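Local coordinates for fibronectin type III domain-containing protein (PDB 6P2K) that probably hydrolyses the beta-glucan backbone of xyloglucan-type polysaccharides through its family 74 glycoside hydrolase module, a pair of seven-bladed beta-propellers, at residues 279-284 / 295-300. Residues are numbered along the deposited sequence; the frame is centred on the assembly and turned at random.
Sequences HKVLLG and GTFNWD
His-279 pairs with Phe-297 and Val-281 with Gly-295 as hydrogen-bonded pairs of an antiparallel hairpin whose strands run at 150° to each other. Each pair closes with two backbone bonds, the shortest from Gly-295 N to Val-281 O at 2.7 Å. Between them lies the non-hydrogen-bonded pair Lys-280 and Thr-296, whose CA atoms are 4.8 Å apart; here the strands also meet through CA-H...O contacts, Thr-296 CA to His-279 O and Lys-280 CA to Gly-295 O.

Val-281, His-279, Phe-297 and Trp-299 share one face of the sheet. Val-281 CG2, anti to its carbonyl carbon, reaches the CD1–CE1 side of the Phe-297 ring, 3.7 Å from CD1. The His-279 and Trp-299 side chains cross at about a right angle, yet their ring planes differ by only 32°: Trp-299 CD1 sits over one face of the imidazole, 3.7 Å from CE1 of His-279. Their nearest nitrogens, ND1 of His-279 and NE1 of Trp-299, do not bond each other; both hydrogen-bond to the hydroxyl of Tyr-224, which ties the two rings together. On the reverse face Lys-280 runs beside Thr-296; a bend at chi2 (-83°) swings CD toward Thr-296, and from there the extended end of the chain carries NZ to OG1 of Thr-296, a hydrogen bond of 3.0 Å.

The hairpin forms the two middle strands of a four-stranded propeller blade, between strands 265-270 and 304-314. Its aromatic face packs on strand 222-228 of the preceding blade, while Lys-280 on the other face touches Tyr-338 of strand 336-338 in the following one.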
loop_
_atom_site.group_PDB
_atom_site.type_symbol
_atom_site.label_atom_id
_atom_site.label_comp_id
_atom_site.label_asym_id
_atom_site.label_seq_id
_atom_site.Cartn_x
_atom_site.Cartn_y
_atom_site.Cartn_z
ATOM N N HIS B 279 12.207 -45.172 -42.315
ATOM C CA HIS B 279 12.398 -45.455 -40.899
ATOM C C HIS B 279 12.271 -44.179 -40.081
ATOM O O HIS B 279 12.842 -43.143 -40.437
ATOM C CB HIS B 279 13.765 -46.092 -40.646
ATOM C CG HIS B 279 14.088 -47.216 -41.578
ATOM N ND1 HIS B 279 15.379 -47.624 -41.828
ATOM C CD2 HIS B 279 13.288 -48.022 -42.314
ATOM C CE1 HIS B 279 15.361 -48.630 -42.684
ATOM N NE2 HIS B 279 14.105 -48.892 -42.995
ATOM N N LYS B 280 11.528 -44.262 -38.984
ATOM C CA LYS B 280 11.531 -43.236 -37.954
ATOM C C LYS B 280 12.472 -43.687 -36.845
ATOM O O LYS B 280 12.340 -44.803 -36.331
ATOM C CB LYS B 280 10.123 -43.000 -37.406
ATOM C CG LYS B 280 9.111 -42.551 -38.451
ATOM C CD LYS B 280 9.192 -41.054 -38.703
ATOM C CE LYS B 280 8.247 -40.636 -39.823
ATOM N NZ LYS B 280 8.198 -39.155 -39.991
ATOM N N VAL B 281 13.430 -42.831 -36.496
ATOM C CA VAL B 281 14.450 -43.149 -35.502
ATOM C C VAL B 281 14.344 -42.150 -34.357
ATOM O O VAL B 281 14.299 -40.937 -34.588
ATOM C CB VAL B 281 15.863 -43.136 -36.109
ATOM C CG1 VAL B 281 16.878 -43.630 -35.093
ATOM C CG2 VAL B 281 15.905 -43.985 -37.372
ATOM N N LEU B 282 14.316 -42.665 -33.132
ATOM C CA LEU B 282 14.187 -41.862 -31.923
ATOM C C LEU B 282 15.553 -41.724 -31.264
ATOM O O LEU B 282 16.268 -42.717 -31.105
ATOM C CB LEU B 282 13.193 -42.515 -30.964
ATOM C CG LEU B 282 12.627 -41.714 -29.798
ATOM C CD1 LEU B 282 11.921 -40.473 -30.310
ATOM C CD2 LEU B 282 11.668 -42.595 -29.015
ATOM N N LEU B 283 15.914 -40.499 -30.874
ATOM C CA LEU B 283 17.276 -40.250 -30.403
ATOM C C LEU B 283 17.275 -39.198 -29.301
ATOM O O LEU B 283 16.961 -38.028 -29.551
ATOM C CB LEU B 283 18.178 -39.823 -31.556
ATOM C CG LEU B 283 19.653 -39.647 -31.202
ATOM C CD1 LEU B 283 20.282 -40.980 -30.805
ATOM C CD2 LEU B 283 20.413 -39.012 -32.360
ATOM N N GLY B 284 17.649 -39.616 -28.092
ATOM C CA GLY B 284 17.934 -38.703 -27.002
ATOM C C GLY B 284 19.407 -38.739 -26.641
ATOM O O GLY B 284 20.241 -39.076 -27.485
ATOM N N GLY B 295 14.106 -38.841 -36.296
ATOM C CA GLY B 295 14.679 -38.760 -37.624
ATOM C C GLY B 295 13.913 -39.627 -38.603
ATOM O O GLY B 295 13.417 -40.698 -38.247
ATOM N N THR B 296 13.815 -39.155 -39.842
ATOM C CA THR B 296 13.157 -39.883 -40.917
ATOM C C THR B 296 14.195 -40.239 -41.969
ATOM O O THR B 296 14.910 -39.360 -42.459
ATOM C CB THR B 296 12.026 -39.057 -41.537
ATOM O OG1 THR B 296 11.144 -38.607 -40.503
ATOM C CG2 THR B 296 11.239 -39.891 -42.538
ATOM N N PHE B 297 14.284 -41.522 -42.306
ATOM C CA PHE B 297 15.257 -42.022 -43.269
ATOM C C PHE B 297 14.514 -42.728 -44.392
ATOM O O PHE B 297 13.857 -43.749 -44.160
ATOM C CB PHE B 297 16.261 -42.968 -42.605
ATOM C CG PHE B 297 17.149 -42.297 -41.596
ATOM C CD1 PHE B 297 16.669 -41.975 -40.336
ATOM C CD2 PHE B 297 18.461 -41.989 -41.904
ATOM C CE1 PHE B 297 17.477 -41.355 -39.405
ATOM C CE2 PHE B 297 19.278 -41.371 -40.976
ATOM C CZ PHE B 297 18.783 -41.054 -39.722
ATOM N N ASN B 298 14.616 -42.188 -45.603
ATOM C CA ASN B 298 13.926 -42.723 -46.771
ATOM C C ASN B 298 14.947 -43.451 -47.642
ATOM O O ASN B 298 15.725 -42.822 -48.368
ATOM C CB ASN B 298 13.217 -41.609 -47.533
ATOM C CG ASN B 298 12.138 -40.937 -46.702
ATOM O OD1 ASN B 298 11.351 -41.606 -46.034
ATOM N ND2 ASN B 298 12.093 -39.610 -46.743
ATOM N N TRP B 299 14.938 -44.777 -47.555
ATOM C CA TRP B 299 15.797 -45.636 -48.352
ATOM C C TRP B 299 15.067 -46.071 -49.609
ATOM O O TRP B 299 13.838 -46.171 -49.639
ATOM C CB TRP B 299 16.221 -46.869 -47.553
ATOM C CG TRP B 299 16.985 -46.529 -46.328
ATOM C CD1 TRP B 299 16.474 -46.128 -45.129
ATOM C CD2 TRP B 299 18.408 -46.546 -46.175
ATOM N NE1 TRP B 299 17.492 -45.897 -44.236
ATOM C CE2 TRP B 299 18.688 -46.149 -44.853
ATOM C CE3 TRP B 299 19.471 -46.861 -47.024
ATOM C CZ2 TRP B 299 19.989 -46.052 -44.364
ATOM C CZ3 TRP B 299 20.761 -46.769 -46.535
ATOM C CH2 TRP B 299 21.008 -46.370 -45.216
ATOM N N ASP B 300 15.835 -46.315 -50.656
ATOM C CA ASP B 300 15.292 -46.977 -51.824
ATOM C C ASP B 300 15.944 -48.348 -51.972
ATOM O O ASP B 300 17.002 -48.633 -51.402
ATOM C CB ASP B 300 15.444 -46.104 -53.079
ATOM C CG ASP B 300 16.810 -46.217 -53.734
ATOM O OD1 ASP B 300 17.821 -46.401 -53.018
ATOM O OD2 ASP B 300 16.864 -46.092 -54.978
#